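Local atomic coordinates of tumor necrosis factor receptor superfamily member 16 (PDB entry 4F42), a protein that acts as a low-affinity neurotrophin receptor and carries an intracellular death domain that probably relays signals through protein-protein contacts. Residues A[26-31]-A[65-70]; A[70-73]-A[79-82]. All coordinates share one frame; numbering follows the deposited sequence.

Interaction 1 of 2, residues A[26-31]-A[65-70]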
# COMPACT_ATOMS: atom_id res chain seq x y z
N ARG A 26 -5.29 -4.14 -4.67
CA ARG A 26 -5.42 -5.61 -4.69
C ARG A 26 -4.13 -6.29 -5.17
O ARG A 26 -3.65 -7.24 -4.55
CB ARG A 26 -6.62 -6.05 -5.53
CG ARG A 26 -7.95 -5.40 -5.11
CD ARG A 26 -9.14 -5.95 -5.89
NE ARG A 26 -9.22 -7.40 -5.71
CZ ARG A 26 -10.05 -8.01 -4.87
NH1 ARG A 26 -10.91 -7.31 -4.13
NH2 ARG A 26 -10.03 -9.33 -4.77
N HIS A 27 -3.55 -5.79 -6.25
CA HIS A 27 -2.31 -6.34 -6.80
C HIS A 27 -1.19 -6.22 -5.77
O HIS A 27 -0.45 -7.17 -5.52
CB HIS A 27 -1.93 -5.64 -8.12
CG HIS A 27 -3.07 -5.48 -9.08
ND1 HIS A 27 -3.20 -4.40 -9.92
CD2 HIS A 27 -4.16 -6.27 -9.31
CE1 HIS A 27 -4.30 -4.53 -10.64
NE2 HIS A 27 -4.90 -5.66 -10.29
N LEU A 28 -1.10 -5.04 -5.15
CA LEU A 28 -0.11 -4.77 -4.11
C LEU A 28 -0.30 -5.66 -2.89
O LEU A 28 0.67 -6.23 -2.38
CB LEU A 28 -0.16 -3.29 -3.70
CG LEU A 28 0.66 -2.84 -2.50
CD1 LEU A 28 2.14 -2.97 -2.79
CD2 LEU A 28 0.31 -1.41 -2.17
N ALA A 29 -1.54 -5.78 -2.43
CA ALA A 29 -1.83 -6.62 -1.28
C ALA A 29 -1.37 -8.06 -1.54
O ALA A 29 -0.77 -8.68 -0.66
CB ALA A 29 -3.29 -6.58 -0.96
N GLY A 30 -1.62 -8.57 -2.74
CA GLY A 30 -1.11 -9.88 -3.15
C GLY A 30 0.38 -10.00 -2.91
O GLY A 30 0.84 -10.97 -2.31
N GLU A 31 1.13 -9.00 -3.37
CA GLU A 31 2.59 -8.92 -3.20
C GLU A 31 3.01 -8.84 -1.73
O GLU A 31 4.04 -9.39 -1.34
CB GLU A 31 3.14 -7.74 -4.00
CG GLU A 31 4.65 -7.52 -3.92
CD GLU A 31 5.49 -8.72 -4.36
OE1 GLU A 31 5.04 -9.52 -5.22
OE2 GLU A 31 6.62 -8.85 -3.85
N ASP A 65 10.09 1.89 2.32
CA ASP A 65 10.93 1.19 1.35
C ASP A 65 10.43 -0.22 1.03
O ASP A 65 10.51 -0.65 -0.12
CB ASP A 65 12.42 1.21 1.73
CG ASP A 65 12.67 0.87 3.19
OD1 ASP A 65 13.11 -0.27 3.48
OD2 ASP A 65 12.48 1.74 4.05
N ALA A 66 9.90 -0.91 2.04
CA ALA A 66 9.26 -2.20 1.84
C ALA A 66 8.05 -2.05 0.92
O ALA A 66 7.79 -2.90 0.07
CB ALA A 66 8.83 -2.80 3.17
N LEU A 67 7.31 -0.96 1.10
CA LEU A 67 6.18 -0.67 0.23
C LEU A 67 6.65 -0.39 -1.19
O LEU A 67 6.14 -0.98 -2.16
CB LEU A 67 5.37 0.51 0.76
CG LEU A 67 4.22 0.97 -0.13
CD1 LEU A 67 3.24 -0.17 -0.39
CD2 LEU A 67 3.51 2.14 0.52
N LEU A 68 7.62 0.51 -1.31
CA LEU A 68 8.22 0.85 -2.60
C LEU A 68 8.78 -0.40 -3.29
O LEU A 68 8.53 -0.60 -4.49
CB LEU A 68 9.28 1.94 -2.41
CG LEU A 68 8.90 3.42 -2.62
CD1 LEU A 68 7.45 3.78 -2.33
CD2 LEU A 68 9.83 4.40 -1.90
N ALA A 69 9.48 -1.26 -2.55
CA ALA A 69 9.97 -2.55 -3.07
C ALA A 69 8.83 -3.41 -3.64
O ALA A 69 8.95 -3.96 -4.74
CB ALA A 69 10.72 -3.32 -2.01
N ALA A 70 7.74 -3.53 -2.87
CA ALA A 70 6.54 -4.27 -3.31
C ALA A 70 5.99 -3.75 -4.63
O ALA A 70 5.55 -4.54 -5.47
CB ALA A 70 5.47 -4.24 -2.23
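In the death-domain helical bundle, helix 24-32 packs across helix 64-73 through Leu-28 and Glu-31 on one side and Leu-67 and Ala-70 on the other, a pair of helices joined here by four side chains. The segment axes pass 10.3 Å apart and their directions differ by 110°, which confines the touching residues to a small patch.

Leu-28 touches both partners on helix 64-73. With CG swung anti to the backbone N (chi1 172°), its two methyl groups extend towards the partner helix and divide the work. CD1 rests 3.6 Å from CB of Ala-70, whose CB points toward helix 24-32. Leu-67 CD1 lies 3.6 Å from Leu-28 CD2 and 3.8 Å from Leu-28 CD1, so one branch of Leu-67 meets both arms of the Leu-28 fork while the two side chains cross at about a right angle. Leu-20 and Leu-71 also touch Leu-28, and Trp-56 and Tyr-5 lie against Leu-67, extending the apolar interior.

Towards the more open margin, Glu-31 contributes its aliphatic part, and the bend at chi2 (57°) turns the carboxylate away from Ala-70, toward Arg-73. Its CG lies 3.8 Å from Ala-70 CB and, closer still, 3.5 Å from Ala-70 O, a packing contact with the carbonyl oxygen.

Interaction 2 of 2, residues A[70-73]-A[79-82]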
# COMPACT_ATOMS: atom_id res chain seq x y z
N ALA A 70 7.74 -3.53 -2.87
CA ALA A 70 6.54 -4.27 -3.31
C ALA A 70 5.99 -3.75 -4.63
O ALA A 70 5.55 -4.54 -5.47
CB ALA A 70 5.47 -4.24 -2.23
N LEU A 71 6.03 -2.44 -4.82
CA LEU A 71 5.50 -1.81 -6.02
C LEU A 71 6.36 -2.08 -7.25
O LEU A 71 5.82 -2.36 -8.32
CB LEU A 71 5.30 -0.30 -5.82
CG LEU A 71 4.16 0.12 -4.90
CD1 LEU A 71 4.30 1.60 -4.48
CD2 LEU A 71 2.79 -0.12 -5.56
N ARG A 72 7.68 -1.99 -7.12
CA ARG A 72 8.59 -2.40 -8.18
C ARG A 72 8.30 -3.83 -8.62
O ARG A 72 8.32 -4.13 -9.80
CB ARG A 72 10.05 -2.31 -7.74
CG ARG A 72 10.58 -0.88 -7.50
CD ARG A 72 12.10 -0.83 -7.24
NE ARG A 72 12.50 -1.62 -6.07
CZ ARG A 72 12.85 -2.90 -6.11
NH1 ARG A 72 12.89 -3.55 -7.26
NH2 ARG A 72 13.18 -3.53 -4.99
N ARG A 73 8.01 -4.70 -7.66
CA ARG A 73 7.84 -6.12 -7.93
C ARG A 73 6.58 -6.47 -8.71
O ARG A 73 6.57 -7.44 -9.45
CB ARG A 73 7.93 -6.94 -6.64
CG ARG A 73 9.35 -7.17 -6.22
CD ARG A 73 9.47 -7.13 -4.72
NE ARG A 73 10.73 -7.68 -4.27
CZ ARG A 73 11.05 -7.86 -2.99
NH1 ARG A 73 10.18 -7.53 -2.04
NH2 ARG A 73 12.23 -8.38 -2.66
N ILE A 79 4.58 4.25 -10.17
CA ILE A 79 4.09 4.80 -8.90
C ILE A 79 5.25 5.21 -7.98
O ILE A 79 5.20 6.25 -7.33
CB ILE A 79 3.12 3.83 -8.17
CG1 ILE A 79 1.92 3.49 -9.06
CG2 ILE A 79 2.65 4.43 -6.83
CD1 ILE A 79 0.86 2.57 -8.40
N VAL A 80 6.31 4.40 -7.96
CA VAL A 80 7.50 4.71 -7.17
C VAL A 80 8.16 5.99 -7.70
O VAL A 80 8.50 6.88 -6.91
CB VAL A 80 8.51 3.52 -7.15
CG1 VAL A 80 9.73 3.85 -6.31
CG2 VAL A 80 7.86 2.26 -6.60
N GLU A 81 8.29 6.10 -9.02
CA GLU A 81 8.83 7.30 -9.66
C GLU A 81 7.99 8.53 -9.31
O GLU A 81 8.53 9.58 -8.94
CB GLU A 81 8.92 7.14 -11.20
CG GLU A 81 9.79 5.98 -11.73
CD GLU A 81 11.30 6.11 -11.42
OE1 GLU A 81 11.72 7.19 -10.93
OE2 GLU A 81 12.06 5.13 -11.65
N SER A 82 6.67 8.38 -9.42
CA SER A 82 5.73 9.48 -9.18
C SER A 82 5.74 10.00 -7.75
O SER A 82 5.57 11.20 -7.51
CB SER A 82 4.31 9.04 -9.58
OG SER A 82 3.37 10.07 -9.33
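No hydrogen bond crosses where Leu-71 and Val-80 meet; the polar bond beside them is local, a weak one of 3.3 Å from Arg-73 N to Ala-70 O in the last turn of helix 64-73. Here the contact between two consecutive helices of the death domain is thus apolar, with no hydrogen bond between the two segments.

Val-80 CG2 is the focal methyl. It lies anti to its own carbonyl carbon, its sister CG1 being anti to the backbone N (chi1 -179°), and approaches Leu-71 at the root of the side chain, 3.7 Å from CB. With CG of Leu-71 beside the backbone N (chi1 -71°), its CD1 comes to 4.2 Å from the same CG2 of Val-80. Leu-71 CD1 then reaches a second residue of helix 77-84, lying 4.0 Å from Ile-79 CG2, and here the two side chains stand at about a right angle. One leucine therefore spans two successive residues of the partner helix, using its stem and one branch.

At the more exposed margin, Arg-72 adds only methylene contact, its CG 4.3 Å from Val-80 CG2, before the chain carries its guanidinium group away from the valine. A bound 5-mercapto-2-nitro-benzoic acid lies about 6 Å from the Val-80 side chain.

Within the bundle, helix 64-73 and helix 77-84 are joined by a short linker, Leu-20 touches both Leu-71 and Ile-79, Ile-79 packs on Leu-19 of helix 10-19, and Ala-70 faces helix 24-32.

Overall arrangement
Helix 64-73 is common to both contacts and Ala-70 belongs to both ranges, although it touches the other segment only in interaction 1. The example shows one helix serving two partners: a distant one in sequence, helix 24-32, and the next one along the chain, helix 77-84. The centre of interaction 1, the more deeply buried, is about 6 Å from the centre of the chain; that of interaction 2, which runs from interior to surface, about 10 Å. Both are mainly apolar, but the charged edge residue packs on a backbone carbonyl oxygen in interaction 1 and on a methyl group in interaction 2. Leu-28 CD1 and Leu-71 CD2, 4.0 Å apart, bring the two contacts together.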